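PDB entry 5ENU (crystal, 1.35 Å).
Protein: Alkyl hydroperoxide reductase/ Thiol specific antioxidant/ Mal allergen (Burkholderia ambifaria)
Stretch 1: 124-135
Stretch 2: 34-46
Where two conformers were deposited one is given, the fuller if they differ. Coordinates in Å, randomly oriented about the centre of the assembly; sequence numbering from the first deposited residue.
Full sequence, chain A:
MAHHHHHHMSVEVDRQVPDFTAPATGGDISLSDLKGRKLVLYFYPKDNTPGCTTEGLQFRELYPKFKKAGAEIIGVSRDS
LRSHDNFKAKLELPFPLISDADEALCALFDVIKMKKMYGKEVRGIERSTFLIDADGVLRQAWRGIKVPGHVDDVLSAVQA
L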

# COMPACT_ATOMS: atom_id res chain seq x y z
N GLY A 124 -2.26 -15.38 -2.65
CA GLY A 124 -2.46 -14.34 -1.66
C GLY A 124 -1.49 -13.17 -1.79
O GLY A 124 -0.54 -13.19 -2.58
N ILE A 125 -1.78 -12.12 -1.02
CA ILE A 125 -0.90 -10.96 -0.82
C ILE A 125 -0.22 -11.13 0.53
O ILE A 125 -0.88 -11.41 1.53
CB ILE A 125 -1.72 -9.65 -0.80
CG1 ILE A 125 -2.17 -9.22 -2.19
CG2 ILE A 125 -0.94 -8.49 -0.09
CD1 ILE A 125 -2.94 -7.93 -2.18
N GLU A 126 1.09 -10.92 0.56
CA GLU A 126 1.84 -10.80 1.80
C GLU A 126 1.74 -9.35 2.28
O GLU A 126 2.15 -8.44 1.56
CB GLU A 126 3.30 -11.15 1.48
CG GLU A 126 4.22 -11.12 2.67
CD GLU A 126 5.57 -11.76 2.39
OE1 GLU A 126 6.31 -11.26 1.52
OE2 GLU A 126 5.87 -12.79 3.03
N ARG A 127 1.16 -9.13 3.47
CA ARG A 127 1.03 -7.77 4.01
C ARG A 127 2.39 -7.08 4.05
O ARG A 127 3.32 -7.56 4.70
CB ARG A 127 0.45 -7.81 5.44
CG ARG A 127 0.02 -6.44 5.96
CD ARG A 127 -0.42 -6.49 7.44
NE ARG A 127 -1.43 -7.53 7.68
CZ ARG A 127 -2.72 -7.39 7.39
NH1 ARG A 127 -3.55 -8.41 7.59
NH2 ARG A 127 -3.21 -6.24 6.91
N SER A 128 2.51 -5.97 3.32
CA SER A 128 3.80 -5.33 3.09
C SER A 128 3.56 -3.84 2.89
O SER A 128 2.52 -3.44 2.35
CB SER A 128 4.49 -5.87 1.83
OG SER A 128 4.62 -7.28 1.87
N THR A 129 4.55 -3.03 3.26
CA THR A 129 4.47 -1.58 3.14
C THR A 129 5.75 -1.04 2.53
O THR A 129 6.83 -1.60 2.74
CB THR A 129 4.21 -0.95 4.50
OG1 THR A 129 3.01 -1.52 5.02
CG2 THR A 129 4.09 0.58 4.44
N PHE A 130 5.61 0.04 1.77
CA PHE A 130 6.72 0.66 1.05
C PHE A 130 6.68 2.16 1.28
O PHE A 130 5.63 2.79 1.15
CB PHE A 130 6.58 0.33 -0.43
CG PHE A 130 6.60 -1.15 -0.69
CD1 PHE A 130 7.82 -1.81 -0.84
CD2 PHE A 130 5.42 -1.89 -0.68
CE1 PHE A 130 7.85 -3.20 -1.03
CE2 PHE A 130 5.46 -3.28 -0.86
CZ PHE A 130 6.68 -3.92 -1.04
N LEU A 131 7.81 2.72 1.68
CA LEU A 131 7.97 4.15 1.88
C LEU A 131 8.78 4.69 0.71
O LEU A 131 9.96 4.34 0.54
CB LEU A 131 8.65 4.46 3.21
CG LEU A 131 9.04 5.91 3.44
CD1 LEU A 131 7.84 6.83 3.27
CD2 LEU A 131 9.64 6.08 4.84
N ILE A 132 8.14 5.52 -0.11
CA ILE A 132 8.72 6.11 -1.30
C ILE A 132 8.86 7.60 -1.02
O ILE A 132 7.91 8.23 -0.52
CB ILE A 132 7.81 5.84 -2.52
CG1 ILE A 132 7.67 4.33 -2.76
CG2 ILE A 132 8.32 6.57 -3.75
CD1 ILE A 132 6.50 3.96 -3.64
N ASP A 133 10.02 8.18 -1.31
CA ASP A 133 10.23 9.58 -0.98
C ASP A 133 9.66 10.52 -2.05
O ASP A 133 9.09 10.09 -3.06
CB ASP A 133 11.69 9.88 -0.60
CG ASP A 133 12.66 9.78 -1.78
OD1 ASP A 133 12.23 9.74 -2.96
OD2 ASP A 133 13.88 9.79 -1.50
N ALA A 134 9.80 11.82 -1.80
CA ALA A 134 9.28 12.84 -2.72
C ALA A 134 9.95 12.78 -4.09
O ALA A 134 9.42 13.35 -5.05
CB ALA A 134 9.47 14.23 -2.11
N ASP A 135 11.12 12.14 -4.19
CA ASP A 135 11.84 11.98 -5.44
C ASP A 135 11.44 10.71 -6.19
O ASP A 135 11.95 10.47 -7.30
CB ASP A 135 13.36 11.99 -5.19
CG ASP A 135 13.86 13.26 -4.52
OD1 ASP A 135 13.43 14.36 -4.91
OD2 ASP A 135 14.70 13.13 -3.60
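Stretch 2 (34-46) LKGRKLVLYFYPK

Stretch 2 enters through a type II turn, Leu34 to Arg37, closed by Arg37 N to Leu34 O at 2.9 Å. Gly36 sits at phi 88°, where a CB would jam against the preceding carbonyl; its N donates to Ala134 O (3.0 Å), fastening the turn to the far end of stretch 1. Arg37 O then meets Ala134 CA at 3.2 Å, a CA-H...O contact, and a water lies 3.0 Å from Arg37 O and 2.9 Å from Asp133 O, within hydrogen-bonding reach of both.

From Lys38 to Phe43 the chain is extended and runs antiparallel to strand 128-132, the axes at 168° and 4.7 Å apart at closest. The rule is alternation: Leu39, Leu41 and Phe43 make the hydrogen-bonded pairs and share a face with Ile132, Phe130 and Ser128; Val40 and Tyr42 fall between, sharing the other with Leu131 and Thr129. Leu39 N to Ile132 O is 2.8 Å, Ile132 N to Leu39 O 2.9 Å, and Leu39 CD2 lies 4.1 Å from Ile132 CD1. Val40 puts CG1 3.8 Å from Thr129 CG2. Leu41 N to Phe130 O and Phe130 N to Leu41 O are both 2.9 Å. Tyr42 CB packs 3.6 Å from Thr129 OG1. Phe43 N reaches Ser128 O at 2.7 Å, while Phe43 CD1 approaches Phe130 CE2 at 3.7 Å, planes nearly perpendicular. Beyond the strand, Pro45 CD covers one face of the Arg127 guanidinium, 3.6 Å from Arg127 NH2.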

# COMPACT_ATOMS: atom_id res chain seq x y z
N LEU A 34 2.22 11.83 -7.08
CA LEU A 34 2.77 11.91 -5.73
C LEU A 34 4.15 12.57 -5.69
O LEU A 34 4.70 12.75 -4.60
CB LEU A 34 2.85 10.51 -5.10
CG LEU A 34 1.57 9.95 -4.45
CD1 LEU A 34 1.16 10.78 -3.25
CD2 LEU A 34 0.43 9.80 -5.45
N LYS A 35 4.70 12.95 -6.84
CA LYS A 35 5.98 13.65 -6.85
C LYS A 35 5.92 14.86 -5.93
O LYS A 35 4.93 15.60 -5.91
CB LYS A 35 6.33 14.09 -8.28
CG LYS A 35 6.85 12.95 -9.14
CD LYS A 35 7.40 13.43 -10.48
CE LYS A 35 6.29 13.87 -11.42
NZ LYS A 35 6.78 14.01 -12.83
N GLY A 36 6.98 15.05 -5.14
CA GLY A 36 7.03 16.14 -4.18
C GLY A 36 6.44 15.81 -2.83
O GLY A 36 6.53 16.66 -1.91
N ARG A 37 5.84 14.63 -2.67
CA ARG A 37 5.32 14.16 -1.39
C ARG A 37 5.90 12.79 -1.11
O ARG A 37 6.21 12.03 -2.03
CB ARG A 37 3.79 14.00 -1.42
CG ARG A 37 3.01 15.30 -1.38
CD ARG A 37 1.50 15.06 -1.42
NE ARG A 37 1.04 14.67 -2.75
CZ ARG A 37 -0.20 14.25 -3.01
NH1 ARG A 37 -1.09 14.15 -2.04
NH2 ARG A 37 -0.54 13.92 -4.25
N LYS A 38 6.06 12.47 0.16
CA LYS A 38 6.34 11.09 0.53
C LYS A 38 5.07 10.27 0.34
O LYS A 38 3.95 10.77 0.49
CB LYS A 38 6.78 11.04 1.99
CG LYS A 38 7.99 11.96 2.32
CD LYS A 38 8.09 12.23 3.82
CE LYS A 38 9.10 13.30 4.15
NZ LYS A 38 9.20 13.57 5.61
N LEU A 39 5.26 9.00 -0.02
CA LEU A 39 4.15 8.07 -0.23
C LEU A 39 4.38 6.82 0.61
O LEU A 39 5.40 6.15 0.46
CB LEU A 39 4.01 7.69 -1.71
CG LEU A 39 3.03 6.55 -1.99
CD1 LEU A 39 1.62 6.95 -1.55
CD2 LEU A 39 3.03 6.16 -3.45
N VAL A 40 3.43 6.53 1.49
CA VAL A 40 3.33 5.25 2.16
C VAL A 40 2.34 4.43 1.35
O VAL A 40 1.14 4.73 1.33
CB VAL A 40 2.85 5.40 3.62
CG1 VAL A 40 2.59 4.03 4.24
CG2 VAL A 40 3.86 6.21 4.44
N LEU A 41 2.84 3.42 0.64
CA LEU A 41 2.00 2.54 -0.16
C LEU A 41 1.92 1.23 0.61
O LEU A 41 2.92 0.52 0.72
CB LEU A 41 2.64 2.34 -1.53
CG LEU A 41 1.77 1.63 -2.57
CD1 LEU A 41 0.56 2.50 -2.92
CD2 LEU A 41 2.60 1.29 -3.83
N TYR A 42 0.76 0.93 1.19
CA TYR A 42 0.64 -0.25 2.05
C TYR A 42 -0.27 -1.28 1.39
O TYR A 42 -1.41 -0.95 1.01
CB TYR A 42 0.22 0.08 3.50
CG TYR A 42 -1.25 0.28 3.82
CD1 TYR A 42 -1.85 1.55 3.76
CD2 TYR A 42 -2.03 -0.79 4.25
CE1 TYR A 42 -3.19 1.74 4.08
CE2 TYR A 42 -3.38 -0.61 4.59
CZ TYR A 42 -3.95 0.65 4.47
OH TYR A 42 -5.28 0.87 4.80
N PHE A 43 0.24 -2.50 1.24
CA PHE A 43 -0.51 -3.61 0.66
C PHE A 43 -1.10 -4.44 1.79
O PHE A 43 -0.39 -4.77 2.76
CB PHE A 43 0.40 -4.51 -0.17
CG PHE A 43 0.87 -3.89 -1.46
CD1 PHE A 43 1.87 -2.93 -1.47
CD2 PHE A 43 0.30 -4.27 -2.68
CE1 PHE A 43 2.30 -2.37 -2.66
CE2 PHE A 43 0.72 -3.71 -3.89
CZ PHE A 43 1.72 -2.75 -3.87
N TYR A 44 -2.39 -4.74 1.69
CA TYR A 44 -3.07 -5.53 2.71
C TYR A 44 -3.87 -6.64 2.03
O TYR A 44 -4.37 -6.45 0.91
CB TYR A 44 -3.98 -4.66 3.59
CG TYR A 44 -5.09 -3.94 2.84
CD1 TYR A 44 -4.86 -2.72 2.19
CD2 TYR A 44 -6.38 -4.47 2.80
CE1 TYR A 44 -5.89 -2.06 1.52
CE2 TYR A 44 -7.41 -3.81 2.13
CZ TYR A 44 -7.16 -2.61 1.50
OH TYR A 44 -8.17 -1.96 0.83
N PRO A 45 -3.97 -7.82 2.65
CA PRO A 45 -4.57 -8.97 1.93
C PRO A 45 -6.01 -8.77 1.46
O PRO A 45 -6.31 -9.12 0.31
CB PRO A 45 -4.45 -10.12 2.94
CG PRO A 45 -3.37 -9.75 3.88
CD PRO A 45 -3.24 -8.23 3.87
N LYS A 46 -6.92 -8.23 2.28
CA LYS A 46 -8.33 -8.30 1.91
C LYS A 46 -9.19 -7.30 2.68
O LYS A 46 -9.14 -7.26 3.91
CB LYS A 46 -8.90 -9.71 2.18
O HOH W 1 6.66 10.49 -4.53
O HOH W 2 0.82 -3.26 4.95